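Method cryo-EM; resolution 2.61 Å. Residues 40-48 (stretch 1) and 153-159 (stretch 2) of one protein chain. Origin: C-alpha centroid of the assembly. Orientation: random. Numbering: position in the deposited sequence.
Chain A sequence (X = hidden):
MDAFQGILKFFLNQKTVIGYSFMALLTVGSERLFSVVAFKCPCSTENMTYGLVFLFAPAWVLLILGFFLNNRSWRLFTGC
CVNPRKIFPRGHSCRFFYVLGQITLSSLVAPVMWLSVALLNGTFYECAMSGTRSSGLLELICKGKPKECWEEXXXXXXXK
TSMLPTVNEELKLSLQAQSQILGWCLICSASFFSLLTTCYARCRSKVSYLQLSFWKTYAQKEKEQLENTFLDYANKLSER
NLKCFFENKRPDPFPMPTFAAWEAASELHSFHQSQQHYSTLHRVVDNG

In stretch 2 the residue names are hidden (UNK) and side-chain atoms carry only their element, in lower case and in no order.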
ATOM      1  N   LYS A  40      10.345  43.713  -8.501  1.00 43.76           N
ATOM      2  CA  LYS A  40      11.565  44.161  -7.846  1.00 43.76           C
ATOM      3  C   LYS A  40      11.760  45.631  -8.173  1.00 43.76           C
ATOM      4  O   LYS A  40      11.971  45.999  -9.331  1.00 43.76           O
ATOM      5  CB  LYS A  40      12.777  43.309  -8.247  1.00 43.76           C
ATOM      6  CG  LYS A  40      12.896  42.957  -9.716  1.00 43.76           C
ATOM      7  CD  LYS A  40      14.038  41.989  -9.939  1.00 43.76           C
ATOM      8  CE  LYS A  40      13.689  40.611  -9.405  1.00 43.76           C
ATOM      9  NZ  LYS A  40      12.582  39.977 -10.174  1.00 43.76           N
ATOM     10  N   CYS A  41      11.657  46.456  -7.160  1.00 44.65           N
ATOM     11  CA  CYS A  41      11.606  47.902  -7.280  1.00 44.65           C
ATOM     12  C   CYS A  41      12.963  48.444  -7.717  1.00 44.65           C
ATOM     13  O   CYS A  41      13.992  48.055  -7.164  1.00 44.65           O
ATOM     14  CB  CYS A  41      11.195  48.516  -5.937  1.00 44.65           C
ATOM     15  SG  CYS A  41      10.912  50.306  -5.853  1.00 44.65           S
ATOM     16  N   PRO A  42      13.002  49.325  -8.705  1.00 45.71           N
ATOM     17  CA  PRO A  42      14.236  50.036  -9.024  1.00 45.71           C
ATOM     18  C   PRO A  42      14.447  51.146  -8.000  1.00 45.71           C
ATOM     19  O   PRO A  42      13.670  51.337  -7.072  1.00 45.71           O
ATOM     20  CB  PRO A  42      13.966  50.591 -10.419  1.00 45.71           C
ATOM     21  CG  PRO A  42      12.522  50.835 -10.426  1.00 45.71           C
ATOM     22  CD  PRO A  42      11.889  49.793  -9.543  1.00 45.71           C
ATOM     23  N   CYS A  43      15.514  51.897  -8.176  1.00 52.17           N
ATOM     24  CA  CYS A  43      15.791  52.974  -7.244  1.00 52.17           C
ATOM     25  C   CYS A  43      16.132  54.231  -8.013  1.00 52.17           C
ATOM     26  O   CYS A  43      17.114  54.923  -7.754  1.00 52.17           O
ATOM     27  CB  CYS A  43      16.859  52.520  -6.263  1.00 52.17           C
ATOM     28  SG  CYS A  43      16.120  51.634  -4.862  1.00 52.17           S
ATOM     29  N   SER A  44      15.284  54.527  -8.984  1.00 50.08           N
ATOM     30  CA  SER A  44      15.482  55.548  -9.992  1.00 50.08           C
ATOM     31  C   SER A  44      14.386  56.596  -9.865  1.00 50.08           C
ATOM     32  O   SER A  44      13.621  56.611  -8.904  1.00 50.08           O
ATOM     33  CB  SER A  44      15.481  54.916 -11.382  1.00 50.08           C
ATOM     34  OG  SER A  44      16.424  53.864 -11.466  1.00 50.08           O
ATOM     35  N   THR A  45      14.314  57.480 -10.856  1.00 49.49           N
ATOM     36  CA  THR A  45      13.217  58.432 -10.944  1.00 49.49           C
ATOM     37  C   THR A  45      11.941  57.814 -11.495  1.00 49.49           C
ATOM     38  O   THR A  45      10.914  58.496 -11.538  1.00 49.49           O
ATOM     39  CB  THR A  45      13.615  59.620 -11.817  1.00 49.49           C
ATOM     40  OG1 THR A  45      14.138  59.143 -13.061  1.00 49.49           O
ATOM     41  CG2 THR A  45      14.669  60.458 -11.121  1.00 49.49           C
ATOM     42  N   GLU A  46      11.978  56.553 -11.923  1.00 46.92           N
ATOM     43  CA  GLU A  46      10.802  55.839 -12.398  1.00 46.92           C
ATOM     44  C   GLU A  46      10.186  54.964 -11.314  1.00 46.92           C
ATOM     45  O   GLU A  46       9.637  53.903 -11.616  1.00 46.92           O
ATOM     46  CB  GLU A  46      11.151  54.993 -13.620  1.00 46.92           C
ATOM     47  CG  GLU A  46      12.407  54.151 -13.448  1.00 46.92           C
ATOM     48  CD  GLU A  46      12.717  53.292 -14.664  1.00 46.92           C
ATOM     49  OE1 GLU A  46      13.532  53.718 -15.509  1.00 46.92           O
ATOM     50  OE2 GLU A  46      12.149  52.184 -14.769  1.00 46.92           O
ATOM     51  N   ASN A  47      10.284  55.381 -10.052  1.00 42.68           N
ATOM     52  CA  ASN A  47       9.653  54.632  -8.972  1.00 42.68           C
ATOM     53  C   ASN A  47       8.152  54.846  -8.946  1.00 42.68           C
ATOM     54  O   ASN A  47       7.401  53.924  -8.617  1.00 42.68           O
ATOM     55  CB  ASN A  47      10.243  55.036  -7.624  1.00 42.68           C
ATOM     56  CG  ASN A  47      11.251  54.053  -7.124  1.00 42.68           C
ATOM     57  OD1 ASN A  47      11.363  52.959  -7.650  1.00 42.68           O
ATOM     58  ND2 ASN A  47      11.962  54.416  -6.076  1.00 42.68           N
ATOM     59  N   MET A  48       7.708  56.060  -9.267  1.00 39.76           N
ATOM     60  CA  MET A  48       6.292  56.390  -9.182  1.00 39.76           C
ATOM     61  C   MET A  48       5.486  55.653 -10.239  1.00 39.76           C
ATOM     62  O   MET A  48       4.422  55.116  -9.939  1.00 39.76           O
ATOM     63  CB  MET A  48       6.102  57.897  -9.312  1.00 39.76           C
ATOM     64  CG  MET A  48       4.669  58.362  -9.198  1.00 39.76           C
ATOM     65  SD  MET A  48       3.937  58.042  -7.587  1.00 39.76           S
ATOM     66  CE  MET A  48       4.167  59.627  -6.795  1.00 39.76           C
ATOM     67  N   UNK A 153      15.350  59.477  -0.671  1.00 65.54           N
ATOM     68  CA  UNK A 153      14.274  58.627  -0.176  1.00 65.54           C
ATOM     69  C   UNK A 153      13.968  57.495  -1.145  1.00 65.54           C
ATOM     70  O   UNK A 153      13.653  56.382  -0.714  1.00 65.54           O
ATOM     71  c   UNK A 153      11.783  58.707   0.608  1.00 65.54           C
ATOM     72  c   UNK A 153      10.632  59.645   0.852  1.00 65.54           C
ATOM     73  c   UNK A 153      13.017  59.457   0.090  1.00 65.54           C
ATOM     74  c   UNK A 153      12.099  57.920   1.862  1.00 65.54           C
ATOM     75  N   UNK A 154      14.120  57.733  -2.451  1.00 58.47           N
ATOM     76  CA  UNK A 154      13.774  56.728  -3.448  1.00 58.47           C
ATOM     77  C   UNK A 154      14.757  55.569  -3.515  1.00 58.47           C
ATOM     78  O   UNK A 154      14.549  54.668  -4.328  1.00 58.47           O
ATOM     79  c   UNK A 154      13.649  57.372  -4.827  1.00 58.47           C
ATOM     80  n   UNK A 154      16.832  58.696  -6.083  1.00 58.47           N
ATOM     81  c   UNK A 154      16.025  57.612  -5.843  1.00 58.47           C
ATOM     82  n   UNK A 154      15.027  59.447  -5.212  1.00 58.47           N
ATOM     83  c   UNK A 154      16.206  59.790  -5.693  1.00 58.47           C
ATOM     84  c   UNK A 154      14.884  58.079  -5.285  1.00 58.47           C
ATOM     85  N   UNK A 155      15.802  55.557  -2.694  1.00 61.22           N
ATOM     86  CA  UNK A 155      16.728  54.442  -2.626  1.00 61.22           C
ATOM     87  C   UNK A 155      16.522  53.575  -1.397  1.00 61.22           C
ATOM     88  O   UNK A 155      17.294  52.642  -1.185  1.00 61.22           O
ATOM     89  c   UNK A 155      18.170  54.952  -2.656  1.00 61.22           C
ATOM     90  c   UNK A 155      20.338  57.070  -3.916  1.00 61.22           C
ATOM     91  n   UNK A 155      19.569  57.770  -4.974  1.00 61.22           N
ATOM     92  c   UNK A 155      18.699  55.207  -4.046  1.00 61.22           C
ATOM     93  c   UNK A 155      20.161  55.572  -4.013  1.00 61.22           C
ATOM     94  N   UNK A 156      15.488  53.841  -0.597  1.00 61.46           N
ATOM     95  CA  UNK A 156      15.325  53.152   0.678  1.00 61.46           C
ATOM     96  C   UNK A 156      14.871  51.705   0.499  1.00 61.46           C
ATOM     97  O   UNK A 156      15.050  50.887   1.407  1.00 61.46           O
ATOM     98  c   UNK A 156      12.909  53.740   1.174  1.00 61.46           C
ATOM     99  c   UNK A 156      14.578  53.656   3.042  1.00 61.46           C
ATOM    100  c   UNK A 156      14.359  53.959   1.572  1.00 61.46           C
ATOM    101  N   UNK A 157      14.322  51.349  -0.663  1.00 62.30           N
ATOM    102  CA  UNK A 157      13.865  49.981  -0.876  1.00 62.30           C
ATOM    103  C   UNK A 157      15.024  49.050  -1.201  1.00 62.30           C
ATOM    104  O   UNK A 157      15.139  47.963  -0.626  1.00 62.30           O
ATOM    105  o   UNK A 157      11.604  50.524  -1.575  1.00 62.30           O
ATOM    106  c   UNK A 157      12.824  49.943  -1.993  1.00 62.30           C
ATOM    107  N   UNK A 158      15.904  49.468  -2.113  1.00 67.22           N
ATOM    108  CA  UNK A 158      17.026  48.650  -2.560  1.00 67.22           C
ATOM    109  C   UNK A 158      18.146  48.549  -1.534  1.00 67.22           C
ATOM    110  O   UNK A 158      19.093  47.788  -1.758  1.00 67.22           O
ATOM    111  c   UNK A 158      17.615  49.211  -3.861  1.00 67.22           C
ATOM    112  s   UNK A 158      16.448  49.657  -5.173  1.00 67.22           S
ATOM    113  N   UNK A 159      18.069  49.281  -0.428  1.00 72.70           N
ATOM    114  CA  UNK A 159      19.238  49.488   0.397  1.00 72.70           C
ATOM    115  C   UNK A 159      20.174  50.461  -0.297  1.00 72.70           C
ATOM    116  O   UNK A 159      19.763  51.235  -1.168  1.00 72.70           O
TER

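Position 153 carries four side-chain carbons, forked at the second. It does not reach stretch 1. A four-carbon chain forked at that place is leucine, L153. Its backbone O accepts a hydrogen bond from the backbone N of position 156, at 3.1 Å, which closes a turn from 153 to 156.

Position 154 has one carbon followed by a five-membered ring of three carbons and two nitrogens. Its CA-to-CB bond points toward stretch 1. C43 O lies at the ring edge, near the ring plane. S44 O is 4.0 Å from a ring carbon of position 154. The backbone O of position 154 also faces stretch 1: it lies 3.1 Å from N47 ND2 and 3.5 Å from C43 SG. C43 CA makes a CA-H...O contact with it, with C43 CA to the backbone O of position 154 at 3.6 Å. The ring is an imidazole, so the residue is histidine, H154. The ring carbon near S44 O is CD2.

Position 155 has four carbons in a row ending in nitrogen. Its CA-to-CB bond points sideways, and its side-chain contact with stretch 1 lies near the start of the chain: the second side-chain carbon of position 155 is 3.9 Å from C43 CB. C43 SG comes closer to the backbone, 3.6 Å from the CA of position 155. This is lysine, K155.

Position 156 has one carbon carrying two more. Its CA-to-CB bond points away from stretch 1. It is buried and touches nothing on stretch 1. Three carbons branched at the first make valine, V156.

Position 157 has one carbon and one oxygen. Its CB is 4.3 Å from C41 SG. The residue is serine, S157. Its OG is hydrogen-bonded elsewhere in the structure.

Position 158 has one carbon and one sulfur. The sulfur is 2.0 Å from C43 SG, a bonding distance. It also lies 3.5 Å from C41 O and 3.8 Å from P42 O. This is cysteine, C158, in a disulfide with C43.

Position 159 has no side-chain atoms and makes no contact with stretch 1. It is glycine, G159. Its phi of 74° is positive, which by itself favours glycine.

The contact is centred on the disulfide. The bond from C43 SG to C158 SG, with chi3 of 112°, ties together segments more than 100 residues apart in sequence. C43 is the most covered residue of either stretch, with H154 next. C43 also packs against H154 and K155 beside the covalent link. Close packing of C43 accompanies the disulfide.

Stretch 2, residues 153-159: LHKVSCG
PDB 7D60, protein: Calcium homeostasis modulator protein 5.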